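Local coordinates for endo-1,4-beta-xylanase (Uncultured bacterium, PDB 7AX7), which removes acetyl groups from acetylated xylan with the help of a bound cobalt ion, as the carbohydrate esterase family 4 domain of a multidomain xylanase, at residues P166-I169 against E170-N174; P193-Y197 against K198-N202. All coordinates share one frame; numbering follows the deposited sequence.

Contact 1 (P166-I169 against E170-N174)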
loop_
_atom_site.group_PDB
_atom_site.type_symbol
_atom_site.label_atom_id
_atom_site.label_comp_id
_atom_site.label_asym_id
_atom_site.label_seq_id
_atom_site.Cartn_x
_atom_site.Cartn_y
_atom_site.Cartn_z
ATOM N N PRO A 166 0.624 -4.164 -16.120
ATOM C CA PRO A 166 -0.240 -3.718 -17.227
ATOM C C PRO A 166 -1.441 -4.620 -17.462
ATOM O O PRO A 166 -2.551 -4.103 -17.644
ATOM C CB PRO A 166 0.721 -3.683 -18.424
ATOM C CG PRO A 166 2.037 -3.304 -17.781
ATOM C CD PRO A 166 2.044 -4.161 -16.519
ATOM N N GLN A 167 -1.261 -5.949 -17.452
ATOM C CA GLN A 167 -2.406 -6.849 -17.601
ATOM C C GLN A 167 -3.400 -6.673 -16.464
ATOM O O GLN A 167 -4.615 -6.777 -16.669
ATOM C CB GLN A 167 -1.954 -8.311 -17.650
ATOM C CG GLN A 167 -1.256 -8.759 -18.934
ATOM C CD GLN A 167 -0.649 -10.168 -18.810
ATOM O OE1 GLN A 167 0.564 -10.320 -18.639
ATOM N NE2 GLN A 167 -1.493 -11.193 -18.899
ATOM N N ILE A 168 -2.901 -6.466 -15.246
ATOM C CA ILE A 168 -3.793 -6.308 -14.101
ATOM C C ILE A 168 -4.689 -5.089 -14.289
ATOM O O ILE A 168 -5.912 -5.172 -14.130
ATOM C CB ILE A 168 -2.990 -6.223 -12.787
ATOM C CG1 ILE A 168 -2.289 -7.559 -12.495
ATOM C CG2 ILE A 168 -3.931 -5.825 -11.610
ATOM C CD1 ILE A 168 -1.247 -7.485 -11.363
ATOM N N ILE A 169 -4.099 -3.942 -14.638
ATOM C CA ILE A 169 -4.889 -2.718 -14.790
ATOM C C ILE A 169 -5.868 -2.864 -15.947
ATOM O O ILE A 169 -7.075 -2.621 -15.806
ATOM C CB ILE A 169 -3.969 -1.499 -14.989
ATOM C CG1 ILE A 169 -3.182 -1.206 -13.708
ATOM C CG2 ILE A 169 -4.778 -0.267 -15.447
ATOM C CD1 ILE A 169 -2.075 -0.223 -13.909
ATOM N N GLU A 170 -5.355 -3.260 -17.113
ATOM C CA GLU A 170 -6.203 -3.435 -18.284
ATOM C C GLU A 170 -7.350 -4.389 -17.990
ATOM O O GLU A 170 -8.487 -4.154 -18.421
ATOM C CB GLU A 170 -5.367 -3.955 -19.453
ATOM C CG GLU A 170 -6.123 -4.051 -20.768
ATOM C CD GLU A 170 -5.451 -4.983 -21.750
ATOM O OE1 GLU A 170 -4.378 -4.622 -22.270
ATOM O OE2 GLU A 170 -5.992 -6.083 -21.986
ATOM N N GLY A 171 -7.068 -5.472 -17.254
ATOM C CA GLY A 171 -8.089 -6.477 -17.004
ATOM C C GLY A 171 -9.153 -6.006 -16.030
ATOM O O GLY A 171 -10.337 -6.319 -16.189
ATOM N N LEU A 172 -8.751 -5.245 -15.012
ATOM C CA LEU A 172 -9.736 -4.776 -14.043
ATOM C C LEU A 172 -10.638 -3.706 -14.655
ATOM O O LEU A 172 -11.849 -3.688 -14.399
ATOM C CB LEU A 172 -9.027 -4.276 -12.780
ATOM C CG LEU A 172 -8.398 -5.405 -11.939
ATOM C CD1 LEU A 172 -7.574 -4.864 -10.789
ATOM C CD2 LEU A 172 -9.463 -6.354 -11.425
ATOM N N LYS A 173 -10.072 -2.805 -15.463
ATOM C CA LYS A 173 -10.904 -1.862 -16.207
ATOM C C LYS A 173 -11.883 -2.599 -17.111
ATOM O O LYS A 173 -13.065 -2.240 -17.190
ATOM C CB LYS A 173 -10.029 -0.916 -17.035
ATOM C CG LYS A 173 -9.211 0.058 -16.209
ATOM C CD LYS A 173 -8.634 1.176 -17.068
ATOM C CE LYS A 173 -7.810 2.145 -16.225
ATOM N NZ LYS A 173 -7.774 3.506 -16.831
ATOM N N ASN A 174 -11.406 -3.642 -17.798
ATOM C CA ASN A 174 -12.273 -4.449 -18.651
ATOM C C ASN A 174 -13.428 -5.056 -17.863
ATOM O O ASN A 174 -14.485 -5.349 -18.431
ATOM C CB ASN A 174 -11.438 -5.539 -19.323
ATOM C CG ASN A 174 -12.244 -6.392 -20.279
ATOM O OD1 ASN A 174 -12.602 -7.520 -19.957
ATOM N ND2 ASN A 174 -12.524 -5.859 -21.465
#
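Ile-168 and Leu-172 stand one turn apart on helix 159-174, their side chains alongside each other and pointing the same way. CG2 of Ile-168 meets CD1 of Leu-172 at 3.9 Å. In Ile-168, CG1 lies beside the backbone N (chi1 -67°) and CG2 is anti to it, which turns this methyl toward Leu-172. CG of Leu-172 is in van der Waals contact with the backbone O of Ile-168, at 3.3 Å. Ile-169 and Lys-173 form a second side-by-side pair. The extended lysine chain brings CE of Lys-173 to 4.0 Å from CG2 of Ile-169. NZ of Lys-173 bonds the backbone O of Tyr-28.

Four i to i+4 backbone hydrogen bonds, the alpha-helical pattern, join the two segments. Glu-170 N gives to Pro-166 O at 3.0 Å. Gly-171 N gives to Gln-167 O at 2.8 Å, more bent at the hydrogen (146°). Leu-172 N reaches Ile-168 O, and Lys-173 N reaches Ile-169 O in a nearly straight bond (177°).

The polar end of Gln-167 turns elsewhere, and its NE2 bonds OE1 of Gln-134. In the fold, Ile-168 and Leu-172 pack on helix 133-143 through Ala-140 and Leu-141. Ile-169 rests on Ile-24 and Tyr-28 of helix 16-28. Leu-172, Ile-169 and Lys-173 all touch Phe-179 of strand 177-179.

Contact 2 (P193-Y197 against K198-N202)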
loop_
_atom_site.group_PDB
_atom_site.type_symbol
_atom_site.label_atom_id
_atom_site.label_comp_id
_atom_site.label_asym_id
_atom_site.label_seq_id
_atom_site.Cartn_x
_atom_site.Cartn_y
_atom_site.Cartn_z
ATOM N N PRO A 193 -12.876 4.601 8.434
ATOM C CA PRO A 193 -11.818 3.598 8.644
ATOM C C PRO A 193 -11.254 3.622 10.037
ATOM O O PRO A 193 -10.603 2.651 10.444
ATOM C CB PRO A 193 -10.745 3.998 7.619
ATOM C CG PRO A 193 -10.901 5.493 7.523
ATOM C CD PRO A 193 -12.411 5.724 7.599
ATOM N N ASN A 194 -11.488 4.697 10.790
ATOM C CA ASN A 194 -10.776 4.913 12.045
ATOM C C ASN A 194 -11.500 4.161 13.158
ATOM O O ASN A 194 -12.135 4.731 14.048
ATOM C CB ASN A 194 -10.649 6.401 12.328
ATOM C CG ASN A 194 -9.957 7.138 11.197
ATOM O OD1 ASN A 194 -10.590 7.530 10.205
ATOM N ND2 ASN A 194 -8.659 7.316 11.327
ATOM N N VAL A 195 -11.408 2.840 13.064
ATOM C CA VAL A 195 -11.928 1.916 14.061
ATOM C C VAL A 195 -10.721 1.239 14.691
ATOM O O VAL A 195 -9.905 0.632 13.985
ATOM C CB VAL A 195 -12.878 0.884 13.434
ATOM C CG1 VAL A 195 -13.365 -0.125 14.488
ATOM C CG2 VAL A 195 -14.052 1.577 12.748
ATOM N N GLU A 196 -10.585 1.369 16.007
ATOM C CA GLU A 196 -9.466 0.742 16.687
ATOM C C GLU A 196 -9.635 -0.773 16.717
ATOM O O GLU A 196 -10.747 -1.302 16.659
ATOM C CB GLU A 196 -9.338 1.264 18.117
ATOM C CG GLU A 196 -8.704 2.625 18.234
ATOM C CD GLU A 196 -8.649 3.097 19.674
ATOM O OE1 GLU A 196 -9.690 3.568 20.188
ATOM O OE2 GLU A 196 -7.568 2.973 20.295
ATOM N N TYR A 197 -8.509 -1.473 16.834
ATOM C CA TYR A 197 -8.517 -2.923 17.029
ATOM C C TYR A 197 -9.133 -3.649 15.832
ATOM O O TYR A 197 -9.696 -4.737 15.975
ATOM C CB TYR A 197 -9.251 -3.297 18.320
ATOM C CG TYR A 197 -8.883 -2.448 19.521
ATOM C CD1 TYR A 197 -7.558 -2.284 19.904
ATOM C CD2 TYR A 197 -9.865 -1.793 20.262
ATOM C CE1 TYR A 197 -7.218 -1.500 21.008
ATOM C CE2 TYR A 197 -9.541 -1.023 21.355
ATOM C CZ TYR A 197 -8.216 -0.875 21.723
ATOM O OH TYR A 197 -7.893 -0.097 22.809
ATOM N N LYS A 198 -9.018 -3.054 14.644
ATOM C CA LYS A 198 -9.552 -3.618 13.413
ATOM C C LYS A 198 -8.489 -3.567 12.328
ATOM O O LYS A 198 -7.677 -2.641 12.280
ATOM C CB LYS A 198 -10.788 -2.850 12.953
ATOM C CG LYS A 198 -11.495 -3.433 11.744
ATOM C CD LYS A 198 -12.822 -2.726 11.525
ATOM C CE LYS A 198 -13.580 -3.312 10.333
ATOM N NZ LYS A 198 -14.107 -4.680 10.619
ATOM N N ILE A 199 -8.491 -4.565 11.452
ATOM C CA ILE A 199 -7.635 -4.539 10.271
ATOM C C ILE A 199 -8.503 -4.777 9.039
ATOM O O ILE A 199 -9.253 -5.759 8.980
ATOM C CB ILE A 199 -6.482 -5.562 10.367
ATOM C CG1 ILE A 199 -5.523 -5.405 9.176
ATOM C CG2 ILE A 199 -7.000 -6.970 10.436
ATOM C CD1 ILE A 199 -4.096 -5.904 9.475
ATOM N N TRP A 200 -8.392 -3.880 8.058
ATOM C CA TRP A 200 -9.301 -3.803 6.920
ATOM C C TRP A 200 -8.695 -4.452 5.681
ATOM O O TRP A 200 -7.525 -4.226 5.363
ATOM C CB TRP A 200 -9.613 -2.347 6.564
ATOM C CG TRP A 200 -10.272 -1.491 7.595
ATOM C CD1 TRP A 200 -9.659 -0.744 8.563
ATOM C CD2 TRP A 200 -11.674 -1.233 7.714
ATOM N NE1 TRP A 200 -10.602 -0.049 9.296
ATOM C CE2 TRP A 200 -11.847 -0.335 8.795
ATOM C CE3 TRP A 200 -12.805 -1.686 7.022
ATOM C CZ2 TRP A 200 -13.110 0.118 9.201
ATOM C CZ3 TRP A 200 -14.062 -1.226 7.426
ATOM C CH2 TRP A 200 -14.200 -0.337 8.502
ATOM N N SER A 201 -9.507 -5.230 4.965
ATOM C CA SER A 201 -9.185 -5.662 3.612
ATOM C C SER A 201 -10.191 -5.185 2.575
ATOM O O SER A 201 -9.899 -5.252 1.375
ATOM C CB SER A 201 -9.083 -7.195 3.542
ATOM O OG SER A 201 -8.029 -7.649 4.369
ATOM N N ASN A 202 -11.357 -4.714 3.003
ATOM C CA ASN A 202 -12.415 -4.246 2.123
ATOM C C ASN A 202 -13.164 -3.158 2.874
ATOM O O ASN A 202 -13.375 -3.271 4.084
ATOM C CB ASN A 202 -13.362 -5.389 1.719
ATOM C CG ASN A 202 -14.338 -4.993 0.620
ATOM O OD1 ASN A 202 -15.226 -4.166 0.833
ATOM N ND2 ASN A 202 -14.192 -5.603 -0.556
HETATM O O HOH W 1 -7.894 -0.066 12.336
#
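Trp-200 reaches back to Pro-193 with its indole N-H. NE1 bonds the backbone O of Pro-193 at 2.9 Å. The donor lies in the carbonyl plane, on a lone pair, but the bond is bent (136° at the hydrogen), and the oxygen sits 28° out of the indole plane. Pro-193 O has a second donor, Val-195 N, at 2.7 Å. Two bonds therefore grip this carbonyl, the shorter one closing an inverse gamma turn centred on Asn-194.

Val-195 brings a methyl to the indole rim, with CG2 at 3.9 Å from CZ2 of Trp-200. Its other methyl, CG1, is 4.0 Å from CD of Lys-198. Over one indole face lies CE of Lys-198, 3.4 Å above the plane of Trp-200 and offset toward the rim. The lysine chain runs extended until it bends at chi4 (71°), and NZ bonds Gly-205 O. One water links the backbone on the two sides of Glu-196 and Tyr-197, donating to Val-195 O at 2.7 Å and to Lys-198 O at 2.6 Å.

Outside the two segments, Phe-186 meets the indole edge-to-face, and Ile-119 and Val-191 touch the Trp-200 side chain. Replacing Trp-200 by an alanine is likely to leave Pro-193 O without its indole donor and to open a gap beside Val-195 and Phe-186.

Backbone bonds tie Trp-200 to Phe-118 and Gln-120. The loop thus turns back into the weakly bonded strand 199-200, which pairs in parallel with strand 118-123, at one edge of the parallel sheet of this NodB-type polysaccharide deacetylase.

In the fold
Contact 1 and contact 2 follow one another along the chain and do not touch. Their centres are 27 Å apart, and their nearest atoms about 12 Å. Contact 1 lies on helix 159-174, with its centre about 18 Å from the centre of the chain. Contact 2 joins a loop to strand 199-200, near the surface; its centre is about 15 Å from the centre of the chain. Helix 159-174 packs on strand 177-179, and from there the sheet runs through 4-11, 148-153 and 118-123 to 199-200. The cobalt ion is held by Asp-12, His-62 and His-66. None of these residues belongs to either contact, but Asp-12 directly follows strand 4-11 on that path.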